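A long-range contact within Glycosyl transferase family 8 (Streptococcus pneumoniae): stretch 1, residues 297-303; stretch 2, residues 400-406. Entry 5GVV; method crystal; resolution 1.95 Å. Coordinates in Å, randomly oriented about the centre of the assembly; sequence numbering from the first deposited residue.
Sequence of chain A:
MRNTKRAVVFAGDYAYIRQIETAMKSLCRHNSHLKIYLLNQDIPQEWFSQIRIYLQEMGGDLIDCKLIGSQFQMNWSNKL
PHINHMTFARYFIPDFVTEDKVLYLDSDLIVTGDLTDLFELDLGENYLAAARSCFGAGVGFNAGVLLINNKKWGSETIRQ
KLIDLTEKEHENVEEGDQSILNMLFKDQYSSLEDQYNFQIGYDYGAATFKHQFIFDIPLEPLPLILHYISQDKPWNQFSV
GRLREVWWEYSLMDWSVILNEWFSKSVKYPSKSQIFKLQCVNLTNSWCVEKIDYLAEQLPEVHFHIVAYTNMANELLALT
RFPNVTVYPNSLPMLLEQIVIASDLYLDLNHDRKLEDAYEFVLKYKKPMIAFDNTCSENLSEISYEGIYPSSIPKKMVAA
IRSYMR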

ATOM      1  N   GLU A 297      -1.216   3.724  29.769  1.00 18.44           N
ATOM      2  CA  GLU A 297      -0.120   4.687  29.866  1.00 18.88           C
ATOM      3  C   GLU A 297       0.956   4.204  30.833  1.00 18.94           C
ATOM      4  O   GLU A 297       2.150   4.306  30.548  1.00 16.81           O
ATOM      5  CB  GLU A 297      -0.647   6.056  30.327  1.00 22.07           C
ATOM      6  CG  GLU A 297      -1.464   6.812  29.284  1.00 24.68           C
ATOM      7  CD  GLU A 297      -2.196   8.017  29.853  1.00 30.27           C
ATOM      8  OE1 GLU A 297      -2.455   8.965  29.082  1.00 34.32           O
ATOM      9  OE2 GLU A 297      -2.522   8.011  31.060  1.00 30.97           O
ATOM     10  N   GLN A 298       0.524   3.664  31.969  1.00 18.01           N
ATOM     11  CA  GLN A 298       1.434   3.260  33.039  1.00 19.08           C
ATOM     12  C   GLN A 298       2.109   1.910  32.813  1.00 18.53           C
ATOM     13  O   GLN A 298       3.165   1.636  33.395  1.00 18.93           O
ATOM     14  CB  GLN A 298       0.680   3.212  34.372  1.00 18.58           C
ATOM     15  CG  GLN A 298       0.185   4.570  34.852  1.00 18.73           C
ATOM     16  CD  GLN A 298       1.324   5.511  35.174  1.00 24.84           C
ATOM     17  OE1 GLN A 298       2.200   5.183  35.972  1.00 29.78           O
ATOM     18  NE2 GLN A 298       1.328   6.680  34.546  1.00 25.62           N
ATOM     19  N   LEU A 299       1.502   1.065  31.984  1.00 15.31           N
ATOM     20  CA  LEU A 299       1.992  -0.301  31.803  1.00 17.16           C
ATOM     21  C   LEU A 299       2.275  -0.649  30.339  1.00 16.78           C
ATOM     22  O   LEU A 299       1.601  -1.506  29.761  1.00 15.61           O
ATOM     23  CB  LEU A 299       0.998  -1.303  32.405  1.00 14.76           C
ATOM     24  CG  LEU A 299       0.808  -1.256  33.926  1.00 17.06           C
ATOM     25  CD1 LEU A 299      -0.613  -1.647  34.343  1.00 14.58           C
ATOM     26  CD2 LEU A 299       1.821  -2.153  34.616  1.00 17.29           C
ATOM     27  N   PRO A 300       3.296  -0.006  29.738  1.00 19.57           N
ATOM     28  CA  PRO A 300       3.614  -0.252  28.322  1.00 18.98           C
ATOM     29  C   PRO A 300       4.040  -1.693  28.071  1.00 18.57           C
ATOM     30  O   PRO A 300       4.012  -2.155  26.929  1.00 20.15           O
ATOM     31  CB  PRO A 300       4.801   0.684  28.066  1.00 16.93           C
ATOM     32  CG  PRO A 300       5.418   0.899  29.418  1.00 21.51           C
ATOM     33  CD  PRO A 300       4.251   0.934  30.358  1.00 18.01           C
ATOM     34  N   GLU A 301       4.435  -2.392  29.131  1.00 21.89           N
ATOM     35  CA  GLU A 301       4.909  -3.763  29.003  1.00 22.05           C
ATOM     36  C   GLU A 301       3.786  -4.784  29.208  1.00 19.68           C
ATOM     37  O   GLU A 301       4.026  -5.993  29.210  1.00 19.80           O
ATOM     38  CB  GLU A 301       6.047  -4.023  29.987  1.00 22.87           C
ATOM     39  CG  GLU A 301       5.603  -4.180  31.436  1.00 25.51           C
ATOM     40  CD  GLU A 301       5.562  -2.872  32.205  1.00 23.85           C
ATOM     41  OE1 GLU A 301       5.029  -1.872  31.680  1.00 26.34           O
ATOM     42  OE2 GLU A 301       6.061  -2.849  33.347  1.00 30.24           O
ATOM     43  N   VAL A 302       2.562  -4.292  29.387  1.00 17.08           N
ATOM     44  CA  VAL A 302       1.386  -5.155  29.412  1.00 17.31           C
ATOM     45  C   VAL A 302       0.604  -4.957  28.119  1.00 15.93           C
ATOM     46  O   VAL A 302       0.380  -3.821  27.691  1.00 15.47           O
ATOM     47  CB  VAL A 302       0.468  -4.824  30.599  1.00 15.36           C
ATOM     48  CG1 VAL A 302      -0.771  -5.687  30.565  1.00 15.21           C
ATOM     49  CG2 VAL A 302       1.199  -5.029  31.905  1.00 13.09           C
ATOM     50  N   HIS A 303       0.206  -6.059  27.491  1.00 15.80           N
ATOM     51  CA  HIS A 303      -0.655  -6.001  26.315  1.00 15.51           C
ATOM     52  C   HIS A 303      -2.098  -6.214  26.753  1.00 15.97           C
ATOM     53  O   HIS A 303      -2.469  -7.309  27.203  1.00 16.16           O
ATOM     54  CB  HIS A 303      -0.228  -7.066  25.299  1.00 15.98           C
ATOM     55  CG  HIS A 303      -0.917  -6.963  23.972  1.00 20.14           C
ATOM     56  ND1 HIS A 303      -0.598  -7.774  22.903  1.00 18.01           N
ATOM     57  CD2 HIS A 303      -1.909  -6.148  23.538  1.00 17.55           C
ATOM     58  CE1 HIS A 303      -1.361  -7.463  21.872  1.00 23.09           C
ATOM     59  NE2 HIS A 303      -2.171  -6.483  22.233  1.00 19.57           N
ATOM     60  N   ALA A 400      -0.480  -4.055  41.425  1.00 17.99           N
ATOM     61  CA  ALA A 400      -1.089  -5.380  41.468  1.00 21.05           C
ATOM     62  C   ALA A 400      -0.788  -6.146  40.182  1.00 21.06           C
ATOM     63  O   ALA A 400      -0.400  -7.314  40.218  1.00 21.25           O
ATOM     64  CB  ALA A 400      -2.586  -5.263  41.676  1.00 19.32           C
ATOM     65  N   ILE A 401      -0.980  -5.486  39.047  1.00 18.52           N
ATOM     66  CA  ILE A 401      -0.729  -6.111  37.752  1.00 18.64           C
ATOM     67  C   ILE A 401       0.740  -6.526  37.591  1.00 21.16           C
ATOM     68  O   ILE A 401       1.028  -7.635  37.134  1.00 22.41           O
ATOM     69  CB  ILE A 401      -1.182  -5.193  36.594  1.00 16.41           C
ATOM     70  CG1 ILE A 401      -2.711  -5.078  36.589  1.00 14.27           C
ATOM     71  CG2 ILE A 401      -0.696  -5.728  35.263  1.00 15.91           C
ATOM     72  CD1 ILE A 401      -3.269  -3.992  35.680  1.00 12.93           C
ATOM     73  N   ARG A 402       1.660  -5.648  37.989  1.00 20.15           N
ATOM     74  CA  ARG A 402       3.089  -5.956  37.915  1.00 19.88           C
ATOM     75  C   ARG A 402       3.519  -7.134  38.792  1.00 24.11           C
ATOM     76  O   ARG A 402       4.551  -7.760  38.529  1.00 26.81           O
ATOM     77  CB  ARG A 402       3.931  -4.716  38.233  1.00 22.55           C
ATOM     78  CG  ARG A 402       4.193  -3.846  37.010  1.00 24.08           C
ATOM     79  CD  ARG A 402       4.993  -2.598  37.326  1.00 26.54           C
ATOM     80  NE  ARG A 402       5.425  -1.932  36.096  1.00 30.42           N
ATOM     81  CZ  ARG A 402       5.071  -0.700  35.744  1.00 29.91           C
ATOM     82  NH1 ARG A 402       4.283   0.018  36.534  1.00 30.04           N
ATOM     83  NH2 ARG A 402       5.512  -0.177  34.607  1.00 28.74           N
ATOM     84  N   SER A 403       2.732  -7.444  39.819  1.00 22.12           N
ATOM     85  CA  SER A 403       3.049  -8.566  40.702  1.00 24.05           C
ATOM     86  C   SER A 403       2.865  -9.902  39.981  1.00 25.66           C
ATOM     87  O   SER A 403       3.416 -10.924  40.400  1.00 29.63           O
ATOM     88  CB  SER A 403       2.194  -8.524  41.976  1.00 21.03           C
ATOM     89  OG  SER A 403       0.895  -9.050  41.750  1.00 24.23           O
ATOM     90  N   TYR A 404       2.101  -9.892  38.892  1.00 23.85           N
ATOM     91  CA  TYR A 404       1.857 -11.111  38.122  1.00 26.56           C
ATOM     92  C   TYR A 404       2.965 -11.389  37.111  1.00 28.15           C
ATOM     93  O   TYR A 404       3.023 -12.473  36.521  1.00 27.20           O
ATOM     94  CB  TYR A 404       0.492 -11.048  37.435  1.00 23.78           C
ATOM     95  CG  TYR A 404      -0.647 -11.191  38.412  1.00 24.53           C
ATOM     96  CD1 TYR A 404      -1.196 -10.078  39.035  1.00 19.92           C
ATOM     97  CD2 TYR A 404      -1.162 -12.443  38.727  1.00 21.66           C
ATOM     98  CE1 TYR A 404      -2.231 -10.205  39.936  1.00 25.13           C
ATOM     99  CE2 TYR A 404      -2.196 -12.579  39.626  1.00 22.35           C
ATOM    100  CZ  TYR A 404      -2.725 -11.459  40.226  1.00 21.89           C
ATOM    101  OH  TYR A 404      -3.754 -11.586  41.127  1.00 20.98           O
HETATM  102  N   MSE A 405       3.879 -10.481  36.988  1.00 29.91           N
HETATM  103  CA  MSE A 405       4.918 -10.718  36.079  1.00 33.60           C
HETATM  104  C   MSE A 405       6.135 -11.375  36.553  1.00 41.03           C
HETATM  105  O   MSE A 405       6.676 -11.033  37.599  1.00 42.76           O
HETATM  106  CB  MSE A 405       5.485  -9.374  35.642  1.00 30.00           C
HETATM  107  CG  MSE A 405       4.421  -8.435  35.184  1.00 30.00           C
HETATM  108 SE   MSE A 405       5.258  -6.736  34.611  1.00 30.00          SE
HETATM  109  CE  MSE A 405       3.726  -5.912  33.800  1.00 30.00           C
ATOM    110  N   ARG A 406       6.582 -12.327  35.751  1.00 41.90           N
ATOM    111  CA  ARG A 406       7.937 -12.911  35.802  1.00 47.37           C
ATOM    112  C   ARG A 406       8.058 -14.129  34.894  1.00 49.36           C
ATOM    113  O   ARG A 406       8.555 -14.023  33.771  1.00 51.71           O
ATOM    114  CB  ARG A 406       8.450 -13.225  37.215  1.00 53.47           C
ATOM    115  CG  ARG A 406       9.424 -12.160  37.727  1.00 54.40           C
ATOM    116  CD  ARG A 406      10.036 -12.510  39.072  1.00 53.52           C
ATOM    117  NE  ARG A 406      10.323 -11.309  39.854  1.00 57.14           N
ATOM    118  CZ  ARG A 406      11.485 -10.663  39.849  1.00 60.74           C
ATOM    119  NH1 ARG A 406      12.492 -11.098  39.104  1.00 55.91           N
ATOM    120  NH2 ARG A 406      11.644  -9.577  40.595  1.00 61.37           N
TER

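Stretch 1 leaves a helix, turns and enters a strand, and packs against Ile401, Arg402 and Met405 of stretch 2, where a helix gives way to a turn. Glu297 is out of reach. At Gln298 the backbone makes the contact: its O accepts a weak hydrogen bond from Arg402 NH2 (3.2 Å, 131° at the hydrogen). Leu299, the first residue to leave helical phi/psi, points its CB toward stretch 2 and is buried in the structure as a whole. Its CD1 lies 3.8 Å from Ile401 CD1, while its CD2 sits over one face of the Arg402 guanidinium, 3.7 Å from CZ. Leu299 also opens a type I turn closed by Val302 N to Leu299 O (3.0 Å); Pro300, within this turn, adds almost nothing to the contact. Glu301 forms a salt bridge with Arg402, its OE2 lying near the guanidinium plane and accepting from NE (3.0 Å) and, weakly, from NH2 (3.0 Å). Arg402 directs its CB sideways, but its extended side chain brings the charged end across to stretch 1. Glu301 CG meets the CE of selenomethionine Met405 at 3.5 Å. Val302 completes the apolar patch: its CG2 lies 3.3 Å from Met405 CE, a tight approach, and 3.9 Å from Ile401 CG2. His303 is again out of reach.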